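Local coordinates for protein carbohydrate oxidase (Microdochium nivale, PDB 3RJ8) that oxidises the C1 hydroxyl of mono-, oligo- and polysaccharides to lactones with a bound FAD, passing the electrons to molecular oxygen to give hydrogen peroxide, at residues 149-154 and 244-249; 214-219 and 285-290; 232-237 and 382-387. All coordinates share one frame; numbering follows the deposited sequence.

Contact 1 (149-154 and 244-249); sequences SSHMHG and EVNFRI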
# COMPACT_ATOMS: atom_id res chain seq x y z
N SER A 149 10.78 5.61 -4.35
CA SER A 149 10.98 6.04 -5.72
C SER A 149 9.77 6.80 -6.29
O SER A 149 9.78 7.23 -7.44
CB SER A 149 11.35 4.86 -6.61
OG SER A 149 12.66 4.44 -6.34
N SER A 150 8.74 7.00 -5.48
CA SER A 150 7.49 7.53 -6.01
C SER A 150 7.59 8.98 -6.44
O SER A 150 6.98 9.38 -7.44
CB SER A 150 6.33 7.29 -5.06
OG SER A 150 6.13 5.91 -4.86
N HIS A 151 8.37 9.77 -5.70
CA HIS A 151 8.63 11.15 -6.10
C HIS A 151 9.30 11.20 -7.48
O HIS A 151 8.92 11.99 -8.34
CB HIS A 151 9.47 11.86 -5.05
CG HIS A 151 9.35 13.35 -5.08
ND1 HIS A 151 10.16 14.15 -5.86
CD2 HIS A 151 8.51 14.19 -4.42
CE1 HIS A 151 9.84 15.42 -5.67
NE2 HIS A 151 8.83 15.47 -4.81
N MET A 152 10.29 10.33 -7.69
CA MET A 152 11.00 10.21 -8.96
C MET A 152 10.18 9.55 -10.08
O MET A 152 10.22 10.00 -11.21
CB MET A 152 12.30 9.41 -8.74
CG MET A 152 13.18 9.26 -9.97
SD MET A 152 13.82 10.84 -10.60
CE MET A 152 14.83 10.25 -11.97
N HIS A 153 9.45 8.48 -9.76
CA HIS A 153 8.91 7.58 -10.79
C HIS A 153 7.44 7.22 -10.61
O HIS A 153 6.90 6.43 -11.36
CB HIS A 153 9.75 6.30 -10.86
CG HIS A 153 11.03 6.44 -11.63
ND1 HIS A 153 11.06 6.74 -12.97
CD2 HIS A 153 12.32 6.31 -11.24
CE1 HIS A 153 12.32 6.79 -13.38
NE2 HIS A 153 13.10 6.54 -12.35
N GLY A 154 6.78 7.79 -9.61
CA GLY A 154 5.35 7.55 -9.43
C GLY A 154 4.98 6.33 -8.60
O GLY A 154 5.85 5.64 -8.05
N GLU A 244 14.23 14.23 -8.26
CA GLU A 244 15.17 13.17 -7.84
C GLU A 244 15.15 12.81 -6.34
O GLU A 244 15.75 11.81 -5.95
CB GLU A 244 16.61 13.53 -8.26
CG GLU A 244 16.90 13.45 -9.76
CD GLU A 244 16.29 14.58 -10.55
OE1 GLU A 244 15.90 15.62 -9.95
OE2 GLU A 244 16.17 14.44 -11.78
N VAL A 245 14.51 13.63 -5.51
CA VAL A 245 14.52 13.37 -4.07
C VAL A 245 13.22 12.73 -3.59
O VAL A 245 12.13 13.22 -3.88
CB VAL A 245 14.93 14.62 -3.23
CG1 VAL A 245 13.86 15.70 -3.28
CG2 VAL A 245 15.20 14.23 -1.80
N ASN A 246 13.34 11.62 -2.87
CA ASN A 246 12.19 10.95 -2.27
C ASN A 246 12.44 10.81 -0.78
O ASN A 246 13.46 10.25 -0.37
CB ASN A 246 11.98 9.56 -2.87
CG ASN A 246 12.20 9.52 -4.38
OD1 ASN A 246 11.24 9.41 -5.14
ND2 ASN A 246 13.46 9.60 -4.81
N PHE A 247 11.53 11.31 0.04
CA PHE A 247 11.78 11.27 1.47
C PHE A 247 10.54 11.38 2.36
O PHE A 247 9.44 11.72 1.90
CB PHE A 247 12.83 12.33 1.87
CG PHE A 247 12.29 13.77 1.93
CD1 PHE A 247 12.10 14.39 3.17
CD2 PHE A 247 12.02 14.48 0.76
CE1 PHE A 247 11.63 15.71 3.24
CE2 PHE A 247 11.56 15.79 0.82
CZ PHE A 247 11.36 16.41 2.05
N ARG A 248 10.76 11.09 3.63
CA ARG A 248 9.76 11.24 4.67
C ARG A 248 10.38 11.67 6.01
O ARG A 248 11.58 11.55 6.22
CB ARG A 248 9.06 9.91 4.87
CG ARG A 248 9.94 8.85 5.48
CD ARG A 248 9.39 7.52 5.11
NE ARG A 248 9.93 6.45 5.92
CZ ARG A 248 9.68 5.17 5.68
NH1 ARG A 248 8.90 4.84 4.65
NH2 ARG A 248 10.20 4.23 6.45
N ILE A 249 9.51 12.17 6.89
CA ILE A 249 9.80 12.34 8.30
C ILE A 249 9.19 11.12 8.97
O ILE A 249 8.04 10.74 8.69
CB ILE A 249 9.11 13.60 8.91
CG1 ILE A 249 9.44 14.87 8.12
CG2 ILE A 249 9.45 13.76 10.43
CD1 ILE A 249 8.51 16.04 8.42
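Asn-246 pushes its side-chain carbonyl into the first turn of the short helix that starts at Ser-150. Its OD1 takes a hydrogen bond from Met-152 N at 2.9 Å, and the N-H points at the oxygen with an angle of 153°. The donor sits tilted 22° from the plane of the amide. His-151 N lies equally near the same OD1, so the oxygen rests against backbone N-H groups at the amino end of the helix, whose dipole would probably polarise the carbonyl further. The other half of the amide is used as well: ND2 donates to the backbone oxygen of Leu-262, on the neighbouring strand 258-263. The buried amide therefore ties the helix to two neighbouring strands, 245-251 and 258-263, in the interior of a large antiparallel sheet. In this FAD-linked oxidase the helix belongs to the FAD-binding part of the chain, and the side chain of Ser-150 is about 7 Å from the flavin cofactor, while strand 245-251 belongs to the eight-stranded antiparallel sheet. His-151 turns its CG away from its own backbone N (chi1 -157°), which lays one face of the imidazole against Val-245 O. That oxygen is 2.9 Å from His-151 ND1 but badly placed for a hydrogen bond; ND1 is paired instead with Arg-243 O. Just before the strand, Glu-244 CA lies 3.9 Å from SD of Met-152, whose chain is bent at chi2, with the two side chains crossing obliquely. Met-152 O accepts a hydrogen bond from Arg-243 NE.

Contact 2 (214-219 and 285-290); sequences FGVTLN and YVVNPT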
# COMPACT_ATOMS: atom_id res chain seq x y z
N PHE A 214 20.02 8.84 2.24
CA PHE A 214 20.37 9.92 3.15
C PHE A 214 19.46 9.90 4.35
O PHE A 214 18.33 9.38 4.27
CB PHE A 214 20.32 11.29 2.45
CG PHE A 214 18.98 11.64 1.88
CD1 PHE A 214 18.05 12.34 2.63
CD2 PHE A 214 18.64 11.29 0.58
CE1 PHE A 214 16.81 12.69 2.09
CE2 PHE A 214 17.40 11.63 0.05
CZ PHE A 214 16.49 12.34 0.81
N GLY A 215 19.94 10.46 5.46
CA GLY A 215 19.14 10.66 6.67
C GLY A 215 19.61 11.84 7.50
O GLY A 215 20.81 12.16 7.54
N VAL A 216 18.66 12.48 8.18
CA VAL A 216 18.95 13.59 9.10
C VAL A 216 18.21 13.33 10.41
O VAL A 216 16.99 13.17 10.43
CB VAL A 216 18.49 14.99 8.52
CG1 VAL A 216 18.92 16.13 9.43
CG2 VAL A 216 19.01 15.22 7.10
N THR A 217 18.96 13.27 11.51
CA THR A 217 18.38 13.21 12.85
C THR A 217 17.94 14.63 13.21
O THR A 217 18.76 15.55 13.29
CB THR A 217 19.39 12.61 13.84
OG1 THR A 217 19.67 11.26 13.43
CG2 THR A 217 18.87 12.64 15.29
N LEU A 218 16.64 14.80 13.39
CA LEU A 218 16.05 16.14 13.47
C LEU A 218 16.27 16.84 14.81
O LEU A 218 16.48 18.05 14.86
CB LEU A 218 14.57 16.07 13.11
CG LEU A 218 14.34 15.71 11.63
CD1 LEU A 218 12.91 15.31 11.41
CD2 LEU A 218 14.72 16.88 10.71
N ASN A 219 16.24 16.05 15.89
CA ASN A 219 16.46 16.54 17.26
C ASN A 219 15.48 17.61 17.72
O ASN A 219 15.85 18.48 18.50
CB ASN A 219 17.92 16.98 17.47
CG ASN A 219 18.87 15.81 17.50
OD1 ASN A 219 18.57 14.78 18.11
ND2 ASN A 219 20.00 15.94 16.83
N TYR A 285 19.88 19.82 14.10
CA TYR A 285 19.78 18.59 13.31
C TYR A 285 21.18 18.08 13.03
O TYR A 285 22.14 18.86 13.04
CB TYR A 285 19.04 18.86 12.00
CG TYR A 285 19.77 19.80 11.06
CD1 TYR A 285 20.68 19.31 10.11
CD2 TYR A 285 19.56 21.18 11.12
CE1 TYR A 285 21.34 20.17 9.25
CE2 TYR A 285 20.23 22.05 10.27
CZ TYR A 285 21.12 21.54 9.34
OH TYR A 285 21.78 22.41 8.49
N VAL A 286 21.30 16.78 12.79
CA VAL A 286 22.57 16.17 12.40
C VAL A 286 22.34 15.40 11.11
O VAL A 286 21.54 14.45 11.08
CB VAL A 286 23.09 15.18 13.48
CG1 VAL A 286 24.35 14.44 12.99
CG2 VAL A 286 23.36 15.89 14.79
N VAL A 287 23.03 15.81 10.05
CA VAL A 287 23.09 15.03 8.82
C VAL A 287 23.88 13.74 9.07
O VAL A 287 25.07 13.77 9.37
CB VAL A 287 23.70 15.87 7.66
CG1 VAL A 287 23.71 15.08 6.33
CG2 VAL A 287 22.93 17.19 7.49
N ASN A 288 23.20 12.59 9.00
CA ASN A 288 23.86 11.29 9.14
C ASN A 288 24.69 10.97 7.88
O ASN A 288 24.49 11.60 6.84
CB ASN A 288 22.81 10.20 9.39
CG ASN A 288 21.86 10.54 10.53
OD1 ASN A 288 22.28 11.06 11.57
ND2 ASN A 288 20.58 10.21 10.35
N PRO A 289 25.63 10.00 7.96
CA PRO A 289 26.44 9.71 6.77
C PRO A 289 25.58 9.12 5.65
O PRO A 289 24.62 8.40 5.93
CB PRO A 289 27.43 8.65 7.27
CG PRO A 289 27.41 8.80 8.75
CD PRO A 289 26.02 9.14 9.09
N THR A 290 25.90 9.43 4.40
CA THR A 290 25.15 8.88 3.27
C THR A 290 25.62 7.47 2.93
O THR A 290 26.67 7.01 3.39
CB THR A 290 25.23 9.76 2.01
OG1 THR A 290 26.60 9.87 1.59
CG2 THR A 290 24.65 11.15 2.25
O HOH W 1 22.59 11.51 4.87
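An antiparallel strand pairing at the outer edge of the eight-stranded sheet joins 214-219 to 285-290, and strand 286-293 is the outermost strand on this side. Thr-217 and Val-286 form the hydrogen-bonded pair. Of the pair's two bonds, the one from Val-286 N is the straighter, reaching Thr-217 O at 2.9 Å with an N-H angle of 163°; Thr-217 N returns the bond to Val-286 O. The ladder continues with Asn-288 N donating to Gly-215 O at 2.8 Å. Beyond that point a water bridges the strands, accepting from Gly-215 N and donating to Asn-288 O.

On the face carrying Thr-217 and Val-286, Thr-217 OG1 donates to Asn-288 OD1 at 3.2 Å. It arrives in the amide plane on a lone pair of OD1, and the two side chains cross at about a right angle. The threonine hydroxyl lies anti to its own carbonyl carbon (chi1 -63°), the position from which it meets the amide. Asn-288 folds back over the Gly-215 backbone, its ND2 3.4 Å from Gly-215 C; a CB at the glycine would be tight against that ND2.

Val-216 and Val-287, the non-hydrogen-bonded pair, point to the other face of the sheet, where helix 267-278 packs: Val-287 touches Trp-270 and Arg-271 there. Val-216 CG1 approaches Tyr-285 CD1 obliquely at 3.7 Å, while CG2 of Val-287 lies at the tyrosine edge, in the ring plane. Tyr-285 also reaches Leu-278 of the helix. Farther along the strand Phe-214 stacks on Trp-270, and its CB meets Thr-290 CG2 at 4.3 Å.

Contact 3 (232-237 and 382-387); sequences AVEDYA and KLWLIQ. With ZN (zinc ion), chain E.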
# COMPACT_ATOMS: atom_id res chain seq x y z
N ALA A 232 8.87 23.85 7.61
CA ALA A 232 10.02 23.95 6.72
C ALA A 232 10.04 22.82 5.69
O ALA A 232 10.39 23.04 4.52
CB ALA A 232 11.31 23.97 7.53
N VAL A 233 9.66 21.62 6.11
CA VAL A 233 9.65 20.46 5.23
C VAL A 233 8.51 20.52 4.22
O VAL A 233 8.70 20.14 3.06
CB VAL A 233 9.63 19.12 6.02
CG1 VAL A 233 9.29 17.94 5.11
CG2 VAL A 233 10.99 18.91 6.72
N GLU A 234 7.34 21.01 4.64
CA GLU A 234 6.23 21.20 3.71
C GLU A 234 6.56 22.22 2.60
O GLU A 234 6.31 21.94 1.40
CB GLU A 234 4.94 21.61 4.43
CG GLU A 234 3.90 22.14 3.45
CD GLU A 234 2.45 21.86 3.82
OE1 GLU A 234 2.17 21.03 4.73
OE2 GLU A 234 1.58 22.48 3.18
N ASP A 235 7.12 23.37 2.99
CA ASP A 235 7.49 24.43 2.04
C ASP A 235 8.42 23.85 0.98
O ASP A 235 8.23 24.04 -0.22
CB ASP A 235 8.21 25.59 2.74
CG ASP A 235 7.30 26.41 3.63
OD1 ASP A 235 6.07 26.49 3.38
OD2 ASP A 235 7.84 27.00 4.60
N TYR A 236 9.45 23.15 1.46
CA TYR A 236 10.41 22.54 0.57
C TYR A 236 9.73 21.52 -0.35
O TYR A 236 9.96 21.54 -1.56
CB TYR A 236 11.54 21.90 1.38
CG TYR A 236 12.54 21.14 0.56
CD1 TYR A 236 13.62 21.79 -0.05
CD2 TYR A 236 12.43 19.76 0.39
CE1 TYR A 236 14.58 21.08 -0.81
CE2 TYR A 236 13.36 19.04 -0.35
CZ TYR A 236 14.43 19.70 -0.96
OH TYR A 236 15.35 18.99 -1.69
N ALA A 237 8.90 20.66 0.23
CA ALA A 237 8.14 19.66 -0.51
C ALA A 237 7.22 20.30 -1.54
O ALA A 237 7.13 19.83 -2.68
CB ALA A 237 7.33 18.75 0.44
N LYS A 382 -2.94 15.65 -3.04
CA LYS A 382 -2.54 15.60 -1.63
C LYS A 382 -1.01 15.57 -1.51
O LYS A 382 -0.36 14.73 -2.13
CB LYS A 382 -3.15 14.37 -0.93
CG LYS A 382 -4.67 14.17 -1.10
CD LYS A 382 -5.48 15.24 -0.38
CE LYS A 382 -6.98 14.93 -0.29
NZ LYS A 382 -7.60 14.73 -1.61
N LEU A 383 -0.45 16.50 -0.72
CA LEU A 383 1.01 16.60 -0.53
C LEU A 383 1.54 15.52 0.42
O LEU A 383 2.59 14.92 0.16
CB LEU A 383 1.44 17.99 -0.03
CG LEU A 383 2.95 18.29 -0.03
CD1 LEU A 383 3.23 19.68 -0.57
CD2 LEU A 383 3.60 18.13 1.33
N TRP A 384 0.82 15.31 1.52
CA TRP A 384 1.21 14.39 2.57
C TRP A 384 0.45 13.05 2.50
O TRP A 384 -0.79 13.03 2.37
CB TRP A 384 0.94 15.00 3.95
CG TRP A 384 1.77 16.20 4.32
CD1 TRP A 384 1.32 17.49 4.45
CD2 TRP A 384 3.16 16.23 4.65
NE1 TRP A 384 2.35 18.31 4.83
CE2 TRP A 384 3.49 17.57 4.96
CE3 TRP A 384 4.17 15.26 4.69
CZ2 TRP A 384 4.78 17.97 5.32
CZ3 TRP A 384 5.46 15.65 5.05
CH2 TRP A 384 5.75 17.00 5.35
N LEU A 385 1.20 11.96 2.59
CA LEU A 385 0.67 10.64 2.96
C LEU A 385 1.16 10.36 4.37
O LEU A 385 2.37 10.40 4.64
CB LEU A 385 1.14 9.54 1.99
CG LEU A 385 0.90 8.06 2.34
CD1 LEU A 385 -0.58 7.75 2.62
CD2 LEU A 385 1.41 7.19 1.22
N ILE A 386 0.22 10.10 5.26
CA ILE A 386 0.55 9.86 6.66
C ILE A 386 0.12 8.46 7.08
O ILE A 386 -1.02 8.07 6.87
CB ILE A 386 -0.11 10.93 7.63
CG1 ILE A 386 0.28 12.37 7.23
CG2 ILE A 386 0.31 10.67 9.08
CD1 ILE A 386 -0.36 13.48 8.11
N GLN A 387 1.06 7.73 7.68
CA GLN A 387 0.76 6.49 8.37
C GLN A 387 0.92 6.62 9.90
O GLN A 387 1.95 7.09 10.38
CB GLN A 387 1.61 5.34 7.85
CG GLN A 387 1.12 3.98 8.37
CD GLN A 387 1.89 2.78 7.87
OE1 GLN A 387 1.46 1.63 8.05
NE2 GLN A 387 3.04 3.02 7.24
ZN ZN E . 6.65 28.41 5.55
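Helix 223-239 passes the start of strand 384-392 with backbones well apart, the nearest CA atoms being those of Ala-237 and Leu-383 at 7.8 Å, and side chains span the gap. This is helix-on-sheet packing, placed at a classic beta bulge in which Leu-383 and Trp-384 both face Leu-326 of the adjoining strand 318-326. Both residues also touch the helix, which the bulge probably helps to make possible. Trp-384 presents the edge of its indole: NE1 donates to Glu-234 OE1 at 2.7 Å with an N-H angle of 162°. The oxygen lies close to the ring plane, but the indole comes to the carboxylate from above its plane, and the two planes are 59° apart. With CG anti to its backbone N (chi1 166°) and a bend at chi2, Glu-234 brings its carboxylate to the indole N-H. Its buried carboxylate is well supplied with partners. OE1 also accepts from Ile-329 N, while OE2 takes a hydrogen bond from Ser-328 OG and a salt bridge from Arg-238, which would probably keep the group ionised.

Farther round the indole rim, Val-233 CG1 meets Trp-384 CH2 at 3.7 Å, its side chain crossing the ring at about a right angle. One indole face is covered by CD2 of Leu-383, offset toward the rim. The same leucine methyl also touches the helix, with Leu-383 CD2 3.9 Å from Ala-237 CB. A phenylalanine in place of Trp-384 would probably leave Glu-234 OE1 without its indole N-H partner and open a gap beside Val-233. On the side of the helix turned from the strand, Asp-235 and Glu-231 bind a zinc ion, and Asp-235 OD2 lies 2.1 Å from the metal.

From the N terminus, helix 150-153 of the FAD-binding part comes first, and contact 1 closes its loop at strand 245-251. Inside that loop both other contacts begin: strand 211-217 opens contact 2, then helix 223-239 opens contact 3. Contact 2 ends at 285-290 and contact 3 at 382-387, so each pair of contacts crosses and none nests. All three reach the same antiparallel sheet: contact 1 ties it to the FAD-binding part, contact 2 adds its edge strand and contact 3 packs a helix on it. Phe-247 of contact 1 connects them, touching Phe-214 of contact 2 and Val-233 of contact 3; contacts 2 and 3 do not touch directly.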